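D-ribulose-5-phosphate 3-epimerase, putative (Plasmodium falciparum, PDB 1TQX) probably catalyses the metal-dependent interconversion of D-ribulose 5-phosphate and D-xylulose 5-phosphate in carbohydrate metabolism. Local coordinates at residues A[129-134]-A[169-174]; A[115-120]-A[137-142]; A[45-50]-A[149-154]. All blocks are in the same frame, centred on the assembly; numbering follows the deposited sequence.

In the fold
The three contacts sample different layers of one eight-stranded TIM barrel. Contact 2 is the buried one, joining the neighbouring parallel strands 116-121 and 141-145 through backbone hydrogen bonds, with apolar side chains behind them. Contact 1 lies outside the barrel wall and is only partly buried. It brings helix 131-134, the connection between those same two strands, against the end of helix 161-170 by side-chain packing. The two touch where Leu134 and Leu174 meet Val142. Contact 3, on the opposite side of the chain's centre and about 22 Å from contact 2 centre to centre, pairs a loop holding Pro46 with the glycine-rich loop 149-154 beside the zinc and sulfate sites.

Contact 1: residues A[129-134]-A[169-174]; sequences KLVPIL and KKYKNL
Tyr171 reaches across to Val131 and Leu134, which lie one helical turn apart and so present their side chains to the same neighbour. CG of Tyr171 stands anti to its carbonyl carbon (chi1 -51°), and its CB points toward segment 129-134. Beyond CB, the ring gains its first partner in this segment at CE1, which lies 3.7 Å from Leu134 CD1. At CE2, the other carbon next to CZ, the distance to Leu134 CB is 3.9 Å. Between them CZ sits 3.5 Å from that same Leu134 CB, the two side chains crossing at about a right angle. At the tip, OH lies 3.5 Å from Leu134 CB and 3.6 Å from Val131 CG1, while its polar need is met by a hydrogen bond to Asp135, just beyond the helix. A tyrosine suits the site because its ring packs on aliphatic carbon and its hydroxyl can still bond at the partly exposed margin.

In the barrel these are two neighbouring connections on the outer layer: helix 131-134 leads into strand 141-145, and helix 161-170 follows that strand. On the opposite side of the ring plane from Lys170 CG, Leu134 CD1 meets Leu174 CD2 at 4.2 Å, and both leucines also rest on Val142 of the intervening strand, a buried position fit for branched apolar chains. The aliphatic part of Lys170 serves as cover. Its CG stands 3.6 Å over one face of the Tyr171 ring, toward the rim. Its CE reaches Val131 CG1 at 3.7 Å, while chi4 (64°) bends NZ out of the line of the extended carbons.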
loop_
_atom_site.group_PDB
_atom_site.type_symbol
_atom_site.label_atom_id
_atom_site.label_comp_id
_atom_site.label_asym_id
_atom_site.label_seq_id
_atom_site.Cartn_x
_atom_site.Cartn_y
_atom_site.Cartn_z
ATOM N N LYS A 129 9.559 -16.090 3.090
ATOM C CA LYS A 129 10.477 -15.934 1.969
ATOM C C LYS A 129 11.045 -14.517 1.918
ATOM O O LYS A 129 12.035 -14.271 1.231
ATOM C CB LYS A 129 9.775 -16.243 0.646
ATOM C CG LYS A 129 9.456 -17.714 0.415
ATOM C CD LYS A 129 8.622 -17.871 -0.850
ATOM C CE LYS A 129 8.164 -19.305 -1.073
ATOM N NZ LYS A 129 9.068 -20.053 -1.977
ATOM N N LEU A 130 10.419 -13.589 2.638
ATOM C CA LEU A 130 10.873 -12.194 2.651
ATOM C C LEU A 130 11.991 -11.907 3.653
ATOM O O LEU A 130 12.666 -10.880 3.555
ATOM C CB LEU A 130 9.706 -11.250 2.968
ATOM C CG LEU A 130 8.522 -11.146 2.002
ATOM C CD1 LEU A 130 7.533 -10.139 2.560
ATOM C CD2 LEU A 130 8.996 -10.710 0.619
ATOM N N VAL A 131 12.180 -12.802 4.618
ATOM C CA VAL A 131 13.196 -12.602 5.647
ATOM C C VAL A 131 14.566 -12.112 5.159
ATOM O O VAL A 131 15.093 -11.127 5.673
ATOM C CB VAL A 131 13.371 -13.880 6.498
ATOM C CG1 VAL A 131 14.486 -13.687 7.518
ATOM C CG2 VAL A 131 12.065 -14.190 7.219
ATOM N N PRO A 132 15.160 -12.784 4.160
ATOM C CA PRO A 132 16.471 -12.331 3.679
ATOM C C PRO A 132 16.476 -10.858 3.259
ATOM O O PRO A 132 17.425 -10.121 3.536
ATOM C CB PRO A 132 16.746 -13.267 2.505
ATOM C CG PRO A 132 16.052 -14.532 2.921
ATOM C CD PRO A 132 14.741 -14.010 3.462
ATOM N N ILE A 133 15.408 -10.427 2.597
ATOM C CA ILE A 133 15.311 -9.045 2.147
ATOM C C ILE A 133 15.061 -8.097 3.310
ATOM O O ILE A 133 15.712 -7.058 3.431
ATOM C CB ILE A 133 14.164 -8.865 1.140
ATOM C CG1 ILE A 133 14.323 -9.855 -0.014
ATOM C CG2 ILE A 133 14.166 -7.436 0.613
ATOM C CD1 ILE A 133 13.100 -9.956 -0.907
ATOM N N LEU A 134 14.113 -8.463 4.165
ATOM C CA LEU A 134 13.763 -7.636 5.309
ATOM C C LEU A 134 14.914 -7.458 6.289
ATOM O O LEU A 134 15.009 -6.428 6.952
ATOM C CB LEU A 134 12.547 -8.225 6.032
ATOM C CG LEU A 134 11.259 -8.277 5.202
ATOM C CD1 LEU A 134 10.126 -8.871 6.029
ATOM C CD2 LEU A 134 10.903 -6.874 4.733
ATOM N N LYS A 169 6.054 -9.479 15.036
ATOM C CA LYS A 169 6.827 -10.131 16.085
ATOM C C LYS A 169 8.327 -10.121 15.794
ATOM O O LYS A 169 9.141 -9.920 16.697
ATOM C CB LYS A 169 6.349 -11.574 16.269
ATOM C CG LYS A 169 6.992 -12.300 17.445
ATOM C CD LYS A 169 6.372 -13.678 17.650
ATOM C CE LYS A 169 6.940 -14.379 18.880
ATOM N NZ LYS A 169 8.411 -14.586 18.788
ATOM N N LYS A 170 8.684 -10.324 14.528
ATOM C CA LYS A 170 10.082 -10.365 14.119
ATOM C C LYS A 170 10.696 -8.990 13.864
ATOM O O LYS A 170 11.884 -8.783 14.107
ATOM C CB LYS A 170 10.221 -11.236 12.864
ATOM C CG LYS A 170 11.656 -11.553 12.451
ATOM C CD LYS A 170 11.671 -12.566 11.310
ATOM C CE LYS A 170 13.088 -12.884 10.849
ATOM N NZ LYS A 170 13.895 -13.543 11.913
ATOM N N TYR A 171 9.888 -8.054 13.376
ATOM C CA TYR A 171 10.374 -6.712 13.078
ATOM C C TYR A 171 9.472 -5.661 13.721
ATOM O O TYR A 171 8.471 -5.250 13.135
ATOM C CB TYR A 171 10.426 -6.494 11.559
ATOM C CG TYR A 171 11.152 -7.573 10.786
ATOM C CD1 TYR A 171 10.458 -8.635 10.216
ATOM C CD2 TYR A 171 12.535 -7.522 10.607
ATOM C CE1 TYR A 171 11.120 -9.621 9.480
ATOM C CE2 TYR A 171 13.208 -8.505 9.874
ATOM C CZ TYR A 171 12.493 -9.549 9.313
ATOM O OH TYR A 171 13.140 -10.516 8.574
ATOM N N LYS A 172 9.837 -5.213 14.919
ATOM C CA LYS A 172 9.023 -4.237 15.637
ATOM C C LYS A 172 8.905 -2.844 15.017
ATOM O O LYS A 172 7.914 -2.156 15.244
ATOM C CB LYS A 172 9.505 -4.118 17.090
ATOM C CG LYS A 172 10.969 -3.747 17.250
ATOM C CD LYS A 172 11.360 -3.581 18.725
ATOM C CE LYS A 172 11.382 -4.907 19.485
ATOM N NZ LYS A 172 10.030 -5.500 19.698
ATOM N N ASN A 173 9.893 -2.426 14.232
ATOM C CA ASN A 173 9.847 -1.098 13.617
ATOM C C ASN A 173 9.409 -1.103 12.156
ATOM O O ASN A 173 9.356 -0.055 11.514
ATOM C CB ASN A 173 11.211 -0.413 13.724
ATOM C CG ASN A 173 11.596 -0.101 15.153
ATOM O OD1 ASN A 173 10.848 0.556 15.880
ATOM N ND2 ASN A 173 12.768 -0.569 15.565
ATOM N N LEU A 174 9.099 -2.278 11.632
ATOM C CA LEU A 174 8.674 -2.388 10.244
ATOM C C LEU A 174 7.227 -1.940 10.054
ATOM O O LEU A 174 6.345 -2.304 10.833
ATOM C CB LEU A 174 8.824 -3.835 9.777
ATOM C CG LEU A 174 8.309 -4.197 8.384
ATOM C CD1 LEU A 174 9.163 -3.521 7.309
ATOM C CD2 LEU A 174 8.353 -5.707 8.223
#

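Contact 2: residues A[115-120]-A[137-142]; sequences LWCGIS and NLINTV
Asn140, Ile119 and Cys117 carry this contact. The amide of Asn140 lies stacked over one face of the Trp116 indole, the two planes 10° apart, with Asn140 CG 3.7 Å from Trp116 CG. A flat, polar side chain suits this partly exposed N-terminal end of the strands, where a broad ring can lie against it. The backbone N of Asn140 donates to Cys117 O at 2.8 Å, nearly along the C=O axis. The same oxygen receives a weak bond from Thr141 N, so one carbonyl takes two successive N-H groups just where the second strand begins.

Cys117 turns SG anti to its backbone N (chi1 175°), and the sulfur meets Ile139 CD1 at 3.7 Å. Cys117 also touches Ile110 of helix 100-111, while Ile139 rests on Ile133 and Leu134 of helix 131-134. Farther along, Ile119 N bonds to Thr141 O at 3.0 Å. The Ile119 side chain runs beside that of Val142, CG2 to CG2 4.2 Å, and its CG2 also touches Ile139 CG2. Beta-branched residues suit this face, where Leu130, Ile133 and Leu134 cover them. Parallel neighbours 116-121 and 141-145, linked through helix 131-134, form one beta-alpha-beta crossover of the TIM barrel.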
loop_
_atom_site.group_PDB
_atom_site.type_symbol
_atom_site.label_atom_id
_atom_site.label_comp_id
_atom_site.label_asym_id
_atom_site.label_seq_id
_atom_site.Cartn_x
_atom_site.Cartn_y
_atom_site.Cartn_z
ATOM N N LEU A 115 13.588 7.621 -1.723
ATOM C CA LEU A 115 12.193 7.213 -1.644
ATOM C C LEU A 115 12.071 6.065 -0.659
ATOM O O LEU A 115 13.024 5.329 -0.446
ATOM C CB LEU A 115 11.712 6.725 -3.016
ATOM C CG LEU A 115 11.676 7.719 -4.179
ATOM C CD1 LEU A 115 11.565 6.965 -5.505
ATOM C CD2 LEU A 115 10.507 8.654 -3.990
ATOM N N TRP A 116 10.899 5.920 -0.052
ATOM C CA TRP A 116 10.666 4.796 0.847
ATOM C C TRP A 116 10.470 3.605 -0.085
ATOM O O TRP A 116 10.006 3.773 -1.216
ATOM C CB TRP A 116 9.389 5.013 1.657
ATOM C CG TRP A 116 9.593 5.719 2.962
ATOM C CD1 TRP A 116 10.564 6.626 3.264
ATOM C CD2 TRP A 116 8.781 5.590 4.137
ATOM N NE1 TRP A 116 10.411 7.073 4.558
ATOM C CE2 TRP A 116 9.323 6.453 5.115
ATOM C CE3 TRP A 116 7.647 4.829 4.458
ATOM C CZ2 TRP A 116 8.767 6.579 6.396
ATOM C CZ3 TRP A 116 7.092 4.953 5.732
ATOM C CH2 TRP A 116 7.656 5.822 6.685
ATOM N N CYS A 117 10.831 2.408 0.369
ATOM C CA CYS A 117 10.655 1.219 -0.454
ATOM C C CYS A 117 9.747 0.204 0.225
ATOM O O CYS A 117 9.944 -0.157 1.388
ATOM C CB CYS A 117 11.999 0.550 -0.768
ATOM S SG CYS A 117 11.833 -1.030 -1.678
ATOM N N GLY A 118 8.735 -0.234 -0.509
ATOM C CA GLY A 118 7.829 -1.224 0.022
ATOM C C GLY A 118 7.897 -2.468 -0.843
ATOM O O GLY A 118 8.284 -2.400 -2.011
ATOM N N ILE A 119 7.556 -3.612 -0.266
ATOM C CA ILE A 119 7.539 -4.849 -1.032
ATOM C C ILE A 119 6.231 -5.542 -0.669
ATOM O O ILE A 119 5.844 -5.583 0.501
ATOM C CB ILE A 119 8.759 -5.761 -0.717
ATOM C CG1 ILE A 119 8.824 -6.896 -1.744
ATOM C CG2 ILE A 119 8.659 -6.337 0.697
ATOM C CD1 ILE A 119 10.108 -7.717 -1.686
ATOM N N SER A 120 5.540 -6.060 -1.677
ATOM C CA SER A 120 4.266 -6.716 -1.445
ATOM C C SER A 120 4.267 -8.199 -1.805
ATOM O O SER A 120 5.027 -8.644 -2.671
ATOM C CB SER A 120 3.167 -5.997 -2.238
ATOM O OG SER A 120 1.887 -6.555 -1.979
ATOM N N ASN A 137 17.248 -4.301 6.133
ATOM C CA ASN A 137 16.742 -3.015 6.613
ATOM C C ASN A 137 16.446 -2.011 5.496
ATOM O O ASN A 137 16.190 -0.839 5.763
ATOM C CB ASN A 137 17.728 -2.388 7.603
ATOM C CG ASN A 137 17.890 -3.211 8.859
ATOM O OD1 ASN A 137 16.916 -3.491 9.556
ATOM N ND2 ASN A 137 19.125 -3.604 9.157
ATOM N N LEU A 138 16.478 -2.474 4.251
ATOM C CA LEU A 138 16.213 -1.609 3.106
ATOM C C LEU A 138 14.722 -1.369 2.873
ATOM O O LEU A 138 14.340 -0.416 2.187
ATOM C CB LEU A 138 16.813 -2.226 1.841
ATOM C CG LEU A 138 18.337 -2.258 1.737
ATOM C CD1 LEU A 138 18.759 -3.206 0.631
ATOM C CD2 LEU A 138 18.850 -0.849 1.482
ATOM N N ILE A 139 13.888 -2.234 3.441
ATOM C CA ILE A 139 12.440 -2.141 3.268
ATOM C C ILE A 139 11.742 -1.348 4.366
ATOM O O ILE A 139 11.835 -1.682 5.543
ATOM C CB ILE A 139 11.803 -3.552 3.206
ATOM C CG1 ILE A 139 12.494 -4.398 2.130
ATOM C CG2 ILE A 139 10.310 -3.443 2.922
ATOM C CD1 ILE A 139 12.440 -3.809 0.734
ATOM N N ASN A 140 11.032 -0.298 3.967
ATOM C CA ASN A 140 10.300 0.540 4.909
ATOM C C ASN A 140 8.924 -0.044 5.228
ATOM O O ASN A 140 8.418 0.112 6.342
ATOM C CB ASN A 140 10.094 1.939 4.322
ATOM C CG ASN A 140 11.395 2.692 4.123
ATOM O OD1 ASN A 140 11.946 3.265 5.064
ATOM N ND2 ASN A 140 11.895 2.687 2.895
ATOM N N THR A 141 8.327 -0.716 4.248
ATOM C CA THR A 141 6.985 -1.264 4.406
ATOM C C THR A 141 6.774 -2.589 3.681
ATOM O O THR A 141 7.291 -2.793 2.580
ATOM C CB THR A 141 5.927 -0.298 3.809
ATOM O OG1 THR A 141 6.107 1.022 4.337
ATOM C CG2 THR A 141 4.510 -0.794 4.121
ATOM N N VAL A 142 6.013 -3.482 4.303
ATOM C CA VAL A 142 5.653 -4.747 3.681
ATOM C C VAL A 142 4.140 -4.652 3.514
ATOM O O VAL A 142 3.419 -4.419 4.483
ATOM C CB VAL A 142 5.978 -5.975 4.555
ATOM C CG1 VAL A 142 5.380 -7.227 3.917
ATOM C CG2 VAL A 142 7.484 -6.145 4.675
#

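Contact 3: residues A[45-50]-A[149-154]; sequences VPNLSF and PGFGGQ. With SO4 (sulfate ion), chain C.
Gly150 meets Val45 with a backbone bent into a conformation (phi 138°, psi -38°) that by itself calls for glycine, since a side chain there would be jammed against the carbonyl oxygen of Pro149. Its CA lies 4.1 Å from Val45 CB, and Val45 CG1 comes to 3.7 Å from Pro149 O. A valine fits this buried spot, for its branches also reach Met40 and Met72 of the barrel strands.

Pro46, at the centre of an inverse gamma turn, swings the chain round so that Asn47 also faces the glycine loop. The ring of Phe151 comes up to this turn: its CZ is 3.5 Å from Pro46 O and its CE1 4.1 Å from Pro46 CG. The Asn47 amide plane lies within 12° of the Phe151 ring, with Asn47 CG 3.9 Å from Phe151 CE2. With CG anti to the backbone N, Asn47 brings its amide beside the ring.

Farther on, Gln154 NE2 donates an almost straight bond to Phe151 O at 2.9 Å, from above the carbonyl plane, and also bonds Glu148 O, so one amide nitrogen holds two loop carbonyls. A CB on Gly152 would collide with sulfate O4, whereas the backbone angles of Gly153 themselves call for glycine; Gly153 N donates to O4 at 3.2 Å, and Thr202 also binds the ion. The sulfate, probably from the crystallisation liquor, may mark where a substrate phosphate would sit, consistent with the predicted substrate site at Gly150 to Gly153, in loops at the C-terminal ends of the strands, where TIM barrels carry their active sites.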
loop_
_atom_site.group_PDB
_atom_site.type_symbol
_atom_site.label_atom_id
_atom_site.label_comp_id
_atom_site.label_asym_id
_atom_site.label_seq_id
_atom_site.Cartn_x
_atom_site.Cartn_y
_atom_site.Cartn_z
ATOM N N VAL A 45 -1.407 -8.146 -13.297
ATOM C CA VAL A 45 -2.770 -8.361 -12.821
ATOM C C VAL A 45 -3.656 -8.059 -14.033
ATOM O O VAL A 45 -3.278 -7.267 -14.897
ATOM C CB VAL A 45 -3.150 -7.422 -11.646
ATOM C CG1 VAL A 45 -2.390 -7.827 -10.395
ATOM C CG2 VAL A 45 -2.848 -5.971 -12.005
ATOM N N PRO A 46 -4.836 -8.698 -14.124
ATOM C CA PRO A 46 -5.752 -8.484 -15.249
ATOM C C PRO A 46 -6.579 -7.194 -15.216
ATOM O O PRO A 46 -7.806 -7.224 -15.365
ATOM C CB PRO A 46 -6.625 -9.739 -15.217
ATOM C CG PRO A 46 -6.747 -10.000 -13.759
ATOM C CD PRO A 46 -5.324 -9.782 -13.250
ATOM N N ASN A 47 -5.899 -6.063 -15.053
ATOM C CA ASN A 47 -6.564 -4.765 -14.994
ATOM C C ASN A 47 -5.543 -3.676 -15.334
ATOM O O ASN A 47 -4.360 -3.817 -15.026
ATOM C CB ASN A 47 -7.116 -4.553 -13.574
ATOM C CG ASN A 47 -8.126 -3.420 -13.485
ATOM O OD1 ASN A 47 -8.613 -3.102 -12.395
ATOM N ND2 ASN A 47 -8.452 -2.812 -14.619
ATOM N N LEU A 48 -5.995 -2.607 -15.985
ATOM C CA LEU A 48 -5.120 -1.485 -16.331
ATOM C C LEU A 48 -5.734 -0.252 -15.673
ATOM O O LEU A 48 -6.815 0.190 -16.071
ATOM C CB LEU A 48 -5.058 -1.290 -17.851
ATOM C CG LEU A 48 -4.114 -0.203 -18.392
ATOM C CD1 LEU A 48 -2.671 -0.580 -18.111
ATOM C CD2 LEU A 48 -4.330 -0.048 -19.902
ATOM N N SER A 49 -5.050 0.296 -14.670
ATOM C CA SER A 49 -5.564 1.456 -13.948
ATOM C C SER A 49 -5.068 2.804 -14.482
ATOM O O SER A 49 -5.743 3.438 -15.300
ATOM C CB SER A 49 -5.238 1.315 -12.453
ATOM O OG SER A 49 -3.856 1.079 -12.231
ATOM N N PHE A 50 -3.909 3.250 -14.000
ATOM C CA PHE A 50 -3.307 4.509 -14.444
ATOM C C PHE A 50 -1.817 4.473 -14.104
ATOM O O PHE A 50 -1.403 3.713 -13.230
ATOM C CB PHE A 50 -3.999 5.706 -13.779
ATOM C CG PHE A 50 -4.025 5.643 -12.282
ATOM C CD1 PHE A 50 -2.934 6.078 -11.531
ATOM C CD2 PHE A 50 -5.140 5.140 -11.618
ATOM C CE1 PHE A 50 -2.957 6.013 -10.136
ATOM C CE2 PHE A 50 -5.172 5.070 -10.225
ATOM C CZ PHE A 50 -4.077 5.508 -9.482
ATOM N N PRO A 149 -5.024 -9.489 -5.580
ATOM C CA PRO A 149 -4.860 -8.198 -6.261
ATOM C C PRO A 149 -5.402 -8.069 -7.678
ATOM O O PRO A 149 -5.365 -9.015 -8.463
ATOM C CB PRO A 149 -3.351 -7.965 -6.193
ATOM C CG PRO A 149 -2.804 -9.346 -6.266
ATOM C CD PRO A 149 -3.715 -10.118 -5.331
ATOM N N GLY A 150 -5.896 -6.875 -7.996
ATOM C CA GLY A 150 -6.433 -6.615 -9.317
ATOM C C GLY A 150 -7.717 -5.808 -9.277
ATOM O O GLY A 150 -7.944 -4.943 -10.126
ATOM N N PHE A 151 -8.560 -6.083 -8.287
ATOM C CA PHE A 151 -9.829 -5.375 -8.171
ATOM C C PHE A 151 -10.229 -5.053 -6.740
ATOM O O PHE A 151 -9.823 -5.729 -5.794
ATOM C CB PHE A 151 -10.949 -6.190 -8.819
ATOM C CG PHE A 151 -10.720 -6.489 -10.269
ATOM C CD1 PHE A 151 -10.017 -7.627 -10.659
ATOM C CD2 PHE A 151 -11.213 -5.634 -11.249
ATOM C CE1 PHE A 151 -9.813 -7.907 -12.015
ATOM C CE2 PHE A 151 -11.013 -5.906 -12.603
ATOM C CZ PHE A 151 -10.312 -7.046 -12.983
ATOM N N GLY A 152 -11.039 -4.008 -6.594
ATOM C CA GLY A 152 -11.515 -3.622 -5.281
ATOM C C GLY A 152 -12.864 -4.285 -5.072
ATOM O O GLY A 152 -13.352 -4.978 -5.967
ATOM N N GLY A 153 -13.461 -4.094 -3.901
ATOM C CA GLY A 153 -14.761 -4.684 -3.632
ATOM C C GLY A 153 -14.777 -6.135 -3.175
ATOM O O GLY A 153 -15.843 -6.669 -2.869
ATOM N N GLN A 154 -13.616 -6.785 -3.124
ATOM C CA GLN A 154 -13.550 -8.183 -2.693
ATOM C C GLN A 154 -13.521 -8.290 -1.168
ATOM O O GLN A 154 -13.295 -7.296 -0.476
ATOM C CB GLN A 154 -12.313 -8.856 -3.273
ATOM C CG GLN A 154 -12.138 -8.661 -4.767
ATOM C CD GLN A 154 -10.922 -9.391 -5.290
ATOM O OE1 GLN A 154 -10.879 -10.619 -5.291
ATOM N NE2 GLN A 154 -9.920 -8.638 -5.724
HETATM S S SO4 C . -11.020 -2.443 -1.292
HETATM O O1 SO4 C . -10.135 -1.408 -0.726
HETATM O O2 SO4 C . -10.204 -3.537 -1.850
HETATM O O3 SO4 C . -11.867 -2.995 -0.228
HETATM O O4 SO4 C . -11.870 -1.847 -2.343
#